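Local coordinates for phosphate-binding protein PstS (Borrelia burgdorferi, PDB 4N13), which binds inorganic phosphate with micromolar affinity as the solute-binding lipoprotein of an ABC transporter that imports phosphate, at residues A[90-95]-A[175-180]; A[168-173]-A[185-190]. All coordinates share one frame; numbering follows the deposited sequence.

Contact 1: residues A[90-95]-A[175-180]; sequences IFITSP and EKTSLT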
# COMPACT_ATOMS: atom_id res chain seq x y z
N ILE A 90 7.70 2.37 3.48
CA ILE A 90 9.11 2.20 3.76
C ILE A 90 9.37 2.55 5.21
O ILE A 90 8.60 3.28 5.85
CB ILE A 90 9.96 3.08 2.81
CG1 ILE A 90 9.79 4.56 3.12
CG2 ILE A 90 9.57 2.78 1.37
CD1 ILE A 90 10.58 5.50 2.20
N PHE A 91 10.43 1.96 5.74
CA PHE A 91 10.82 2.15 7.13
C PHE A 91 12.05 3.05 7.21
O PHE A 91 13.05 2.82 6.51
CB PHE A 91 11.05 0.80 7.79
CG PHE A 91 9.76 0.12 8.13
CD1 PHE A 91 9.21 0.27 9.39
CD2 PHE A 91 9.02 -0.56 7.18
CE1 PHE A 91 7.99 -0.30 9.72
CE2 PHE A 91 7.78 -1.13 7.51
CZ PHE A 91 7.30 -1.00 8.78
N ILE A 92 11.96 4.06 8.05
CA ILE A 92 13.02 5.03 8.23
C ILE A 92 13.50 5.00 9.67
O ILE A 92 12.73 4.71 10.60
CB ILE A 92 12.60 6.46 7.85
CG1 ILE A 92 11.33 6.90 8.57
CG2 ILE A 92 12.41 6.55 6.33
CD1 ILE A 92 11.07 8.38 8.46
N THR A 93 14.80 5.27 9.85
CA THR A 93 15.37 5.30 11.18
C THR A 93 16.19 6.54 11.37
O THR A 93 16.64 7.20 10.42
CB THR A 93 16.27 4.07 11.48
OG1 THR A 93 17.49 4.16 10.76
CG2 THR A 93 15.57 2.77 11.15
N SER A 94 16.45 6.84 12.63
CA SER A 94 17.44 7.87 12.92
C SER A 94 18.84 7.43 12.46
O SER A 94 19.10 6.24 12.33
CB SER A 94 17.39 8.24 14.39
OG SER A 94 17.48 7.10 15.18
N PRO A 95 19.71 8.39 12.15
CA PRO A 95 20.92 7.99 11.42
C PRO A 95 22.05 7.40 12.25
O PRO A 95 23.05 7.00 11.68
CB PRO A 95 21.37 9.31 10.75
CG PRO A 95 20.79 10.38 11.61
CD PRO A 95 19.50 9.84 12.15
N GLU A 175 9.62 14.10 10.87
CA GLU A 175 10.09 15.06 11.86
C GLU A 175 10.40 14.40 13.20
O GLU A 175 11.43 14.64 13.82
CB GLU A 175 9.10 16.20 12.06
CG GLU A 175 9.68 17.31 12.94
CD GLU A 175 8.82 18.55 12.97
OE1 GLU A 175 8.90 19.34 12.02
OE2 GLU A 175 8.06 18.72 13.95
N LYS A 176 9.51 13.52 13.64
CA LYS A 176 9.69 12.85 14.91
C LYS A 176 10.94 11.95 14.89
O LYS A 176 11.69 11.90 15.85
CB LYS A 176 8.43 12.04 15.27
CG LYS A 176 8.47 11.41 16.66
CD LYS A 176 8.39 12.41 17.80
CE LYS A 176 7.04 13.09 17.90
NZ LYS A 176 7.02 14.08 19.02
N THR A 177 11.16 11.25 13.78
CA THR A 177 12.31 10.37 13.66
C THR A 177 13.59 11.22 13.74
O THR A 177 14.57 10.83 14.40
CB THR A 177 12.26 9.58 12.34
OG1 THR A 177 11.10 8.74 12.34
CG2 THR A 177 13.47 8.70 12.18
N SER A 178 13.57 12.38 13.11
CA SER A 178 14.73 13.28 13.11
C SER A 178 15.06 13.80 14.51
O SER A 178 16.20 14.12 14.78
CB SER A 178 14.51 14.43 12.13
OG SER A 178 13.68 15.46 12.63
N LEU A 179 14.06 13.85 15.39
CA LEU A 179 14.22 14.39 16.73
C LEU A 179 14.35 13.34 17.81
O LEU A 179 14.71 13.68 18.93
CB LEU A 179 13.03 15.28 17.08
CG LEU A 179 12.96 16.63 16.36
CD1 LEU A 179 11.66 17.34 16.69
CD2 LEU A 179 14.18 17.50 16.73
N THR A 180 14.08 12.07 17.50
CA THR A 180 13.99 11.04 18.53
C THR A 180 15.14 10.05 18.35
O THR A 180 15.28 9.44 17.30
CB THR A 180 12.65 10.29 18.41
OG1 THR A 180 11.56 11.22 18.49
CG2 THR A 180 12.50 9.30 19.50

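Contact 2: residues A[168-173]-A[185-190]; sequences KSNGEV and GYIGLG. With SO4 (sulfate ion), chain C; SO4 (sulfate ion), chain B.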
# COMPACT_ATOMS: atom_id res chain seq x y z
N LYS A 168 0.41 11.67 13.45
CA LYS A 168 -0.81 11.69 12.64
C LYS A 168 -0.61 11.99 11.15
O LYS A 168 -1.57 12.28 10.44
CB LYS A 168 -1.81 12.67 13.24
CG LYS A 168 -2.34 12.21 14.60
CD LYS A 168 -3.49 13.03 15.12
CE LYS A 168 -3.05 14.05 16.14
NZ LYS A 168 -4.18 14.54 16.98
N SER A 169 0.62 11.91 10.69
CA SER A 169 0.91 12.13 9.29
C SER A 169 2.28 11.57 8.90
O SER A 169 3.14 11.36 9.76
CB SER A 169 0.92 13.63 8.96
OG SER A 169 1.96 14.27 9.68
N ASN A 170 2.48 11.37 7.61
CA ASN A 170 3.78 10.98 7.09
C ASN A 170 4.85 12.01 7.41
O ASN A 170 5.94 11.65 7.84
CB ASN A 170 3.72 10.77 5.57
CG ASN A 170 3.01 9.48 5.21
OD1 ASN A 170 3.54 8.40 5.39
ND2 ASN A 170 1.78 9.60 4.72
N GLY A 171 4.55 13.29 7.20
CA GLY A 171 5.52 14.33 7.47
C GLY A 171 5.95 14.36 8.93
O GLY A 171 7.12 14.57 9.26
N GLU A 172 5.00 14.11 9.83
CA GLU A 172 5.35 14.05 11.24
C GLU A 172 6.16 12.81 11.62
O GLU A 172 6.96 12.89 12.55
CB GLU A 172 4.12 14.18 12.15
CG GLU A 172 4.45 14.28 13.63
CD GLU A 172 5.53 15.27 13.99
OE1 GLU A 172 5.74 16.28 13.28
OE2 GLU A 172 6.18 15.02 15.03
N VAL A 173 5.99 11.68 10.94
CA VAL A 173 6.90 10.56 11.19
C VAL A 173 8.34 11.00 10.90
O VAL A 173 9.25 10.71 11.67
CB VAL A 173 6.56 9.29 10.36
CG1 VAL A 173 7.60 8.20 10.65
CG2 VAL A 173 5.19 8.78 10.66
N GLY A 185 10.27 4.48 12.22
CA GLY A 185 8.90 4.73 11.83
C GLY A 185 8.65 4.27 10.41
O GLY A 185 9.57 3.81 9.74
N TYR A 186 7.41 4.43 9.94
CA TYR A 186 7.07 4.07 8.58
C TYR A 186 6.30 5.16 7.88
O TYR A 186 5.50 5.86 8.49
CB TYR A 186 6.28 2.76 8.50
CG TYR A 186 5.04 2.66 9.36
CD1 TYR A 186 3.81 3.13 8.89
CD2 TYR A 186 5.08 2.09 10.61
CE1 TYR A 186 2.68 3.03 9.66
CE2 TYR A 186 3.94 2.00 11.39
CZ TYR A 186 2.73 2.47 10.90
OH TYR A 186 1.56 2.37 11.62
N ILE A 187 6.59 5.31 6.59
CA ILE A 187 6.01 6.34 5.74
C ILE A 187 5.71 5.79 4.36
O ILE A 187 6.28 4.79 3.95
CB ILE A 187 6.94 7.59 5.61
CG1 ILE A 187 8.28 7.20 4.99
CG2 ILE A 187 7.11 8.29 6.95
CD1 ILE A 187 9.27 8.35 4.82
N GLY A 188 4.83 6.47 3.64
CA GLY A 188 4.60 6.12 2.26
C GLY A 188 5.84 6.33 1.42
O GLY A 188 6.63 7.24 1.66
N LEU A 189 5.97 5.51 0.38
CA LEU A 189 7.10 5.59 -0.53
C LEU A 189 7.30 7.00 -1.11
O LEU A 189 8.43 7.42 -1.38
CB LEU A 189 6.89 4.60 -1.67
CG LEU A 189 7.92 4.59 -2.79
CD1 LEU A 189 9.30 4.20 -2.26
CD2 LEU A 189 7.44 3.64 -3.89
N GLY A 190 6.20 7.72 -1.35
CA GLY A 190 6.27 9.06 -1.92
C GLY A 190 7.03 10.05 -1.06
O GLY A 190 7.37 11.13 -1.54
S SO4 C . 0.78 15.32 13.44
O1 SO4 C . 1.18 14.25 14.38
O2 SO4 C . 1.77 16.37 13.45
O3 SO4 C . 0.69 14.83 12.07
O4 SO4 C . -0.52 15.89 13.88
S SO4 B . -2.27 8.13 5.69
O1 SO4 B . -0.81 8.03 5.77
O2 SO4 B . -2.55 8.74 4.40
O3 SO4 B . -2.79 6.78 5.73
O4 SO4 B . -2.70 8.95 6.80
O HOH W 1 2.96 6.98 7.75

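Contact 1: residues A[90-95]-A[175-180]
T177, near the C-terminal end of helix 170-179, presses on I92 and T93 at the end of strand 80-93 and on S94 just after it. The helix belongs to a beta-alpha-beta crossover of the class II binding-protein fold: it follows strand 165-167, leads into strand 183-188, and lies against the mixed sheet. Its exposed flank begins with E175, where E175 O takes a 2.7 Å hydrogen bond from S178 OG. The side chain of K176 touches I131 of strand 129-133. T177 carries the contact. Chi1 (-63°) sets OG1 beside the backbone N, and CG2 falls anti to that N, over the strand's backbone, T177 CG2 lying 3.5 Å from S94 N and touching T93 C. The other branch, OG1, is spent within the helix on V173 O; T177 OG1 also lies 3.9 Å from I92 CD1. Threonine suits this buried place because one small side chain gives a methyl to the strand and returns its hydroxyl to the helix. The CB atoms of S178 and L179 point away from segment 90-95. T180 is the first residue to leave helical geometry; T180 O lies 3.8 Å from S94 CB and accepts a hydrogen bond from S183 OG. Serine suits position 94: its small CB lies close to T180 O, and its OG bonds to E96 OE2 and S183 N. T180 OG1 folds back over the last turn to K176 O at 2.7 Å, 36° out of the carbonyl plane, on the face opposite L179 N.

Contact 2: residues A[168-173]-A[185-190]
Two side chains of helix 170-179 are turned onto strand 183-188 by their torsions: in N170 chi1 puts CG beside the backbone N and chi2 (-73°) then turns OD1 to I187 and G188, while V173 holds CG1 anti to its backbone N (chi1 178°), toward G185. N170 OD1 accepts a fairly straight 2.9 Å hydrogen bond from G188 N, which stands 45° above the amide plane. The same oxygen receives a water that also donates to Y186 O, so two donors grip N170 OD1 while it lies 3.2 Å from I187 CA. Asparagine suits the first turn: its amide oxygen serves the strand end, and its ND2 makes a weak bond to sulfate. Here the helix of a beta-alpha-beta crossover starts, with S169 as N-cap, its OG accepting from E172 N. Another sulfate is held by K168 N and by S169 OG, 2.8 Å from sulfate O3. One turn on, V173 CB packs on I187 CG2 at 3.6 Å, the two beta-branched chains crossing obliquely. G185, having no side chain, lets V173 CG1 settle 3.9 Å from G185 CA. The CB of Y186 points away from the helix; its side chain touches S139 and Y140 of helix 138-151, and its OH bonds to N132.

Contacts 1 and 2 are successive grips of helix 170-179 on two neighbouring antiparallel strands of one sheet, their centres about 10 Å apart. The strands are stitched by probable hydrogen bonds, I90 N to I187 O at 2.8 Å and I92 N to G185 O at 2.9 Å, and the helix carries both V173 of contact 2 and T177 of contact 1, one turn apart. Contact 2 is nearer the phosphate site inferred by similarity: Y186 lies about 4 Å from S139, side chain to side chain, whereas I92 of contact 1 is about 11 Å from it. The sulfates, probably from the crystallisation liquor, touch contact 2; R133 and S139 also hydrogen-bond to bound sulfate.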